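Local atomic coordinates of adenylyl-sulfate kinase 1, chloroplastic (Arabidopsis thaliana, PDB entry 3UIE), a protein that catalyses the ATP-dependent 3'-phosphorylation of adenosine 5'-phosphosulfate, yielding the activated sulfate 3'-phosphoadenylyl sulfate in plant chloroplasts. Residues A[12-17]-A[93-98]; A[20-25]-A[52-57]. All blocks are in the same frame, centred on the assembly; numbering follows the deposited sequence.

Contact 1: A[12-17]-A[93-98]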
loop_
_atom_site.group_PDB
_atom_site.type_symbol
_atom_site.label_atom_id
_atom_site.label_comp_id
_atom_site.label_asym_id
_atom_site.label_seq_id
_atom_site.Cartn_x
_atom_site.Cartn_y
_atom_site.Cartn_z
ATOM N N VAL A 12 -7.162 1.657 17.154
ATOM C CA VAL A 12 -7.375 2.749 16.192
ATOM C C VAL A 12 -8.093 2.247 14.945
ATOM O O VAL A 12 -7.550 1.432 14.199
ATOM C CB VAL A 12 -6.043 3.400 15.790
ATOM C CG1 VAL A 12 -6.278 4.558 14.832
ATOM C CG2 VAL A 12 -5.316 3.885 17.026
ATOM N N GLU A 13 -9.297 2.767 14.708
ATOM C CA GLU A 13 -10.160 2.299 13.615
ATOM C C GLU A 13 -10.086 3.186 12.378
ATOM O O GLU A 13 -9.576 4.299 12.428
ATOM C CB GLU A 13 -11.614 2.248 14.086
ATOM C CG GLU A 13 -11.898 1.265 15.207
ATOM C CD GLU A 13 -13.366 1.231 15.593
ATOM O OE1 GLU A 13 -14.220 1.531 14.734
ATOM O OE2 GLU A 13 -13.668 0.907 16.761
ATOM N N LYS A 14 -10.627 2.699 11.265
ATOM C CA LYS A 14 -10.716 3.509 10.058
ATOM C C LYS A 14 -11.428 4.830 10.331
ATOM O O LYS A 14 -10.995 5.881 9.845
ATOM C CB LYS A 14 -11.427 2.740 8.949
ATOM C CG LYS A 14 -11.581 3.491 7.634
ATOM C CD LYS A 14 -12.246 2.550 6.633
ATOM C CE LYS A 14 -12.855 3.290 5.458
ATOM N NZ LYS A 14 -14.056 2.565 4.960
ATOM N N VAL A 15 -12.501 4.792 11.124
ATOM C CA VAL A 15 -13.247 6.016 11.420
ATOM C C VAL A 15 -12.435 7.010 12.231
ATOM O O VAL A 15 -12.667 8.216 12.138
ATOM C CB VAL A 15 -14.597 5.760 12.123
ATOM C CG1 VAL A 15 -15.617 5.227 11.126
ATOM C CG2 VAL A 15 -14.421 4.806 13.307
ATOM N N ASP A 16 -11.488 6.513 13.031
ATOM C CA ASP A 16 -10.605 7.409 13.765
ATOM C C ASP A 16 -9.647 8.109 12.804
ATOM O O ASP A 16 -9.403 9.312 12.918
ATOM C CB ASP A 16 -9.824 6.656 14.863
ATOM C CG ASP A 16 -10.739 6.030 15.893
ATOM O OD1 ASP A 16 -11.608 6.749 16.435
ATOM O OD2 ASP A 16 -10.607 4.818 16.137
ATOM N N ARG A 17 -9.096 7.366 11.850
ATOM C CA ARG A 17 -8.213 7.980 10.866
ATOM C C ARG A 17 -8.996 8.982 10.000
ATOM O O ARG A 17 -8.482 10.034 9.620
ATOM C CB ARG A 17 -7.540 6.907 10.000
ATOM C CG ARG A 17 -6.528 6.043 10.783
ATOM C CD ARG A 17 -5.862 4.988 9.897
ATOM N NE ARG A 17 -6.752 3.881 9.536
ATOM C CZ ARG A 17 -6.897 2.790 10.284
ATOM N NH1 ARG A 17 -6.221 2.697 11.420
ATOM N NH2 ARG A 17 -7.717 1.802 9.914
ATOM N N PHE A 93 -4.871 1.467 1.451
ATOM C CA PHE A 93 -4.880 2.928 1.498
ATOM C C PHE A 93 -6.233 3.500 1.906
ATOM O O PHE A 93 -6.309 4.466 2.675
ATOM C CB PHE A 93 -4.435 3.537 0.166
ATOM C CG PHE A 93 -2.940 3.688 0.051
ATOM C CD1 PHE A 93 -2.312 4.836 0.502
ATOM C CD2 PHE A 93 -2.167 2.679 -0.486
ATOM C CE1 PHE A 93 -0.935 4.982 0.405
ATOM C CE2 PHE A 93 -0.782 2.821 -0.595
ATOM C CZ PHE A 93 -0.172 3.978 -0.148
ATOM N N ALA A 94 -7.300 2.934 1.354
ATOM C CA ALA A 94 -8.646 3.336 1.740
ATOM C C ALA A 94 -8.862 3.096 3.232
ATOM O O ALA A 94 -9.491 3.906 3.920
ATOM C CB ALA A 94 -9.692 2.549 0.905
ATOM N N ASP A 95 -8.343 1.979 3.741
ATOM C CA ASP A 95 -8.523 1.654 5.149
ATOM C C ASP A 95 -7.736 2.644 6.027
ATOM O O ASP A 95 -8.133 2.941 7.156
ATOM C CB ASP A 95 -8.120 0.197 5.426
ATOM C CG ASP A 95 -8.442 -0.241 6.841
ATOM O OD1 ASP A 95 -9.570 0.030 7.299
ATOM O OD2 ASP A 95 -7.567 -0.858 7.485
ATOM N N ALA A 96 -6.663 3.198 5.473
ATOM C CA ALA A 96 -5.861 4.212 6.162
ATOM C C ALA A 96 -6.527 5.580 6.129
ATOM O O ALA A 96 -6.004 6.533 6.714
ATOM C CB ALA A 96 -4.489 4.296 5.536
ATOM N N GLY A 97 -7.645 5.686 5.407
ATOM C CA GLY A 97 -8.414 6.919 5.316
ATOM C C GLY A 97 -8.075 7.779 4.103
ATOM O O GLY A 97 -8.555 8.903 3.974
ATOM N N ILE A 98 -7.227 7.250 3.226
ATOM C CA ILE A 98 -6.711 7.978 2.071
ATOM C C ILE A 98 -7.657 7.836 0.879
ATOM O O ILE A 98 -8.274 6.795 0.710
ATOM C CB ILE A 98 -5.345 7.380 1.654
ATOM C CG1 ILE A 98 -4.363 7.410 2.827
ATOM C CG2 ILE A 98 -4.792 8.090 0.439
ATOM C CD1 ILE A 98 -4.043 8.779 3.293
#
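The carbonyl oxygen of Asp-95, in the C-terminal part of helix 76-95, accepts two hydrogen bonds from a single guanidinium, that of Arg-17. NE of Arg-17 lies 2.9 Å from Asp-95 O, in the carbonyl plane and on a lone pair, while NH2 of Arg-17 reaches Asp-95 O at 3.0 Å from above that plane. Both bonds are bent, as expected when two nitrogens of one side-on guanidinium share an acceptor lying in its own plane. The arginine gets there with CG beside its backbone N and a turn at chi3 (-73°), which swings the group back over its own helix start: Glu-13 O sits above the centre of one face, and NH1 makes one weak bond to Val-12 O. Helix 76-95 closes in a Schellman motif, with Gly-97 at positive phi; a CB on Gly-97 would fall 3.6 Å from Arg-17 CB and jam against the preceding carbonyl. Glu-13 is the N-cap of helix 14-21, and its N donates to Asp-16 OD2 at 2.8 Å, on the anti lone pair. The Asp-95 carboxylate adds only a long salt bridge, OD2 to Arg-17 NH2 at 3.6 Å, with the two planes 73° apart; its OD2 is hydrogen-bonded to Tyr-57 OH of the second subunit. Lys-14, with CG anti to the backbone N, runs straight as far as CE and bends at chi4. It crosses Asp-95 obliquely, its CG 3.5 Å from Asp-95 O and its CE 3.7 Å from Ala-94 O, so that methylene groups do the touching while NZ has a long, weak ion pair with Asp-123. Leu-55 of the second subunit packs on Arg-17, and Tyr-57 of that subunit on Ala-96.

Contact 2: A[20-25]-A[52-57]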
loop_
_atom_site.group_PDB
_atom_site.type_symbol
_atom_site.label_atom_id
_atom_site.label_comp_id
_atom_site.label_asym_id
_atom_site.label_seq_id
_atom_site.Cartn_x
_atom_site.Cartn_y
_atom_site.Cartn_z
ATOM N N LEU A 20 -9.458 12.171 11.902
ATOM C CA LEU A 20 -8.218 12.935 11.887
ATOM C C LEU A 20 -8.045 13.717 10.570
ATOM O O LEU A 20 -7.678 14.894 10.587
ATOM C CB LEU A 20 -7.030 11.999 12.120
ATOM C CG LEU A 20 -5.639 12.599 12.246
ATOM C CD1 LEU A 20 -5.639 13.684 13.320
ATOM C CD2 LEU A 20 -4.653 11.506 12.603
ATOM N N LEU A 21 -8.308 13.058 9.442
ATOM C CA LEU A 21 -8.098 13.650 8.116
ATOM C C LEU A 21 -9.279 14.471 7.622
ATOM O O LEU A 21 -9.156 15.177 6.625
ATOM C CB LEU A 21 -7.822 12.561 7.071
ATOM C CG LEU A 21 -6.558 11.734 7.296
ATOM C CD1 LEU A 21 -6.520 10.566 6.333
ATOM C CD2 LEU A 21 -5.349 12.615 7.115
ATOM N N ASP A 22 -10.421 14.357 8.293
ATOM C CA ASP A 22 -11.677 14.944 7.797
ATOM C C ASP A 22 -12.017 14.561 6.346
ATOM O O ASP A 22 -12.322 15.425 5.508
ATOM C CB ASP A 22 -11.690 16.467 7.967
ATOM C CG ASP A 22 -13.100 17.056 7.837
ATOM O OD1 ASP A 22 -14.096 16.312 7.991
ATOM O OD2 ASP A 22 -13.207 18.273 7.595
ATOM N N GLN A 23 -11.965 13.264 6.056
ATOM C CA GLN A 23 -12.371 12.729 4.752
ATOM C C GLN A 23 -12.643 11.247 4.934
ATOM O O GLN A 23 -12.375 10.693 6.001
ATOM C CB GLN A 23 -11.266 12.904 3.714
ATOM C CG GLN A 23 -9.983 12.116 4.071
ATOM C CD GLN A 23 -8.817 12.481 3.168
ATOM O OE1 GLN A 23 -8.518 13.657 2.976
ATOM N NE2 GLN A 23 -8.142 11.472 2.625
ATOM N N LYS A 24 -13.160 10.608 3.890
ATOM C CA LYS A 24 -13.397 9.173 3.915
ATOM C C LYS A 24 -12.462 8.449 2.956
ATOM O O LYS A 24 -12.277 8.878 1.811
ATOM C CB LYS A 24 -14.862 8.866 3.573
ATOM C CG LYS A 24 -15.810 9.347 4.661
ATOM C CD LYS A 24 -17.226 8.894 4.422
ATOM C CE LYS A 24 -18.157 9.472 5.471
ATOM N NZ LYS A 24 -18.321 10.947 5.330
ATOM N N GLY A 25 -11.862 7.365 3.442
ATOM C CA GLY A 25 -10.985 6.550 2.627
ATOM C C GLY A 25 -11.798 5.927 1.507
ATOM O O GLY A 25 -12.946 5.548 1.707
ATOM N N LYS A 52 -7.925 21.481 -1.662
ATOM C CA LYS A 52 -9.044 21.473 -0.718
ATOM C C LYS A 52 -8.666 20.865 0.648
ATOM O O LYS A 52 -9.514 20.725 1.537
ATOM C CB LYS A 52 -10.225 20.706 -1.320
ATOM C CG LYS A 52 -10.817 21.346 -2.591
ATOM C CD LYS A 52 -11.844 20.437 -3.266
ATOM C CE LYS A 52 -13.205 20.492 -2.567
ATOM N NZ LYS A 52 -13.820 21.852 -2.594
ATOM N N GLY A 53 -7.400 20.497 0.807
ATOM C CA GLY A 53 -6.914 19.953 2.066
ATOM C C GLY A 53 -7.202 18.472 2.243
ATOM O O GLY A 53 -7.220 17.960 3.358
ATOM N N LYS A 54 -7.428 17.767 1.141
ATOM C CA LYS A 54 -7.685 16.327 1.236
ATOM C C LYS A 54 -6.444 15.530 0.814
ATOM O O LYS A 54 -5.729 15.921 -0.109
ATOM C CB LYS A 54 -8.893 15.938 0.385
ATOM C CG LYS A 54 -10.114 16.834 0.623
ATOM C CD LYS A 54 -10.606 16.719 2.059
ATOM C CE LYS A 54 -11.463 17.903 2.455
ATOM N NZ LYS A 54 -11.868 17.841 3.891
ATOM N N LEU A 55 -6.214 14.402 1.473
ATOM C CA LEU A 55 -5.024 13.602 1.222
ATOM C C LEU A 55 -5.331 12.466 0.268
ATOM O O LEU A 55 -6.160 11.596 0.574
ATOM C CB LEU A 55 -4.479 13.036 2.535
ATOM C CG LEU A 55 -3.207 12.193 2.444
ATOM C CD1 LEU A 55 -2.082 12.990 1.807
ATOM C CD2 LEU A 55 -2.805 11.697 3.841
ATOM N N CYS A 56 -4.668 12.487 -0.888
ATOM C CA CYS A 56 -4.823 11.470 -1.930
ATOM C C CYS A 56 -3.485 10.804 -2.178
ATOM O O CYS A 56 -2.444 11.368 -1.871
ATOM C CB CYS A 56 -5.266 12.094 -3.256
ATOM S SG CYS A 56 -6.827 12.923 -3.196
ATOM N N TYR A 57 -3.511 9.619 -2.762
ATOM C CA TYR A 57 -2.268 8.988 -3.193
ATOM C C TYR A 57 -2.544 8.205 -4.472
ATOM O O TYR A 57 -3.491 7.435 -4.522
ATOM C CB TYR A 57 -1.704 8.067 -2.114
ATOM C CG TYR A 57 -0.286 7.692 -2.465
ATOM C CD1 TYR A 57 0.748 8.616 -2.327
ATOM C CD2 TYR A 57 0.007 6.443 -2.991
ATOM C CE1 TYR A 57 2.054 8.283 -2.685
ATOM C CE2 TYR A 57 1.293 6.106 -3.356
ATOM C CZ TYR A 57 2.312 7.023 -3.195
ATOM O OH TYR A 57 3.588 6.676 -3.562
HETATM O O HOH W 1 -6.454 15.653 5.111
HETATM O O HOH W 2 -9.324 17.617 5.316
#
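The side-chain amide of Gln-23 pairs with the backbone of Leu-55 through both polar atoms, much as a neighbouring strand would: Leu-55 N donates to Gln-23 OE1 at 2.8 Å, and Gln-23 NE2 donates to Leu-55 O at 2.9 Å. Both bonds are nearly straight (160° and 161°) and use in-plane lone pairs; NE2 also bonds Gly-97 O. CG of Gln-23 takes the crowded position between backbone N and carbonyl carbon, the chain extended beyond it. An alanine here would take away both bonds to Leu-55 and the one from NE2 to Gly-97 O, and would probably loosen the loop before strand 56-60 from the exit of helix 14-21. Lys-54 bends at chi2 (-63°) and carries NZ to Asp-22 O at 2.9 Å and to Leu-198 O; the Asp-22 carboxylate is only a long ion-pair partner, its OD1 held by Ala-200 N. Leu-21 CD2 meets Leu-55 CD2 at 4.2 Å. Farther out, two waters each bridge Leu-21 O and Gly-53 O, and one also accepts from Lys-54 NZ. Gly-53 ends helix 38-51 in a Schellman motif. The contact joins helix 14-21 to the loop entering strand 56-60, outermost in this chain's parallel sheet, beside strand 99-103.

Overall arrangement
Contacts 1 and 2 have centres 10 Å apart and share helix 14-21, contact 1 using its start and contact 2 its end. The chain between the segments of contact 1 contains both segments of contact 2. They meet directly: Gly-97 O lies 2.9 Å from Gln-23 NE2, a probable hydrogen bond, Ile-98 CD1 packs 3.2 Å from Leu-55 CD2, and Phe-93 CZ lies 3.8 Å from Tyr-57 CD2. Tyr-57 of contact 2 bonds Asp-95 of the second subunit, so each contact meets the other's copy across the dimer. Their centres lie about 20 and 18 Å from the chain centre, on the same side of it, and both are away from the annotated ATP and adenosine 5'-phosphosulfate sites.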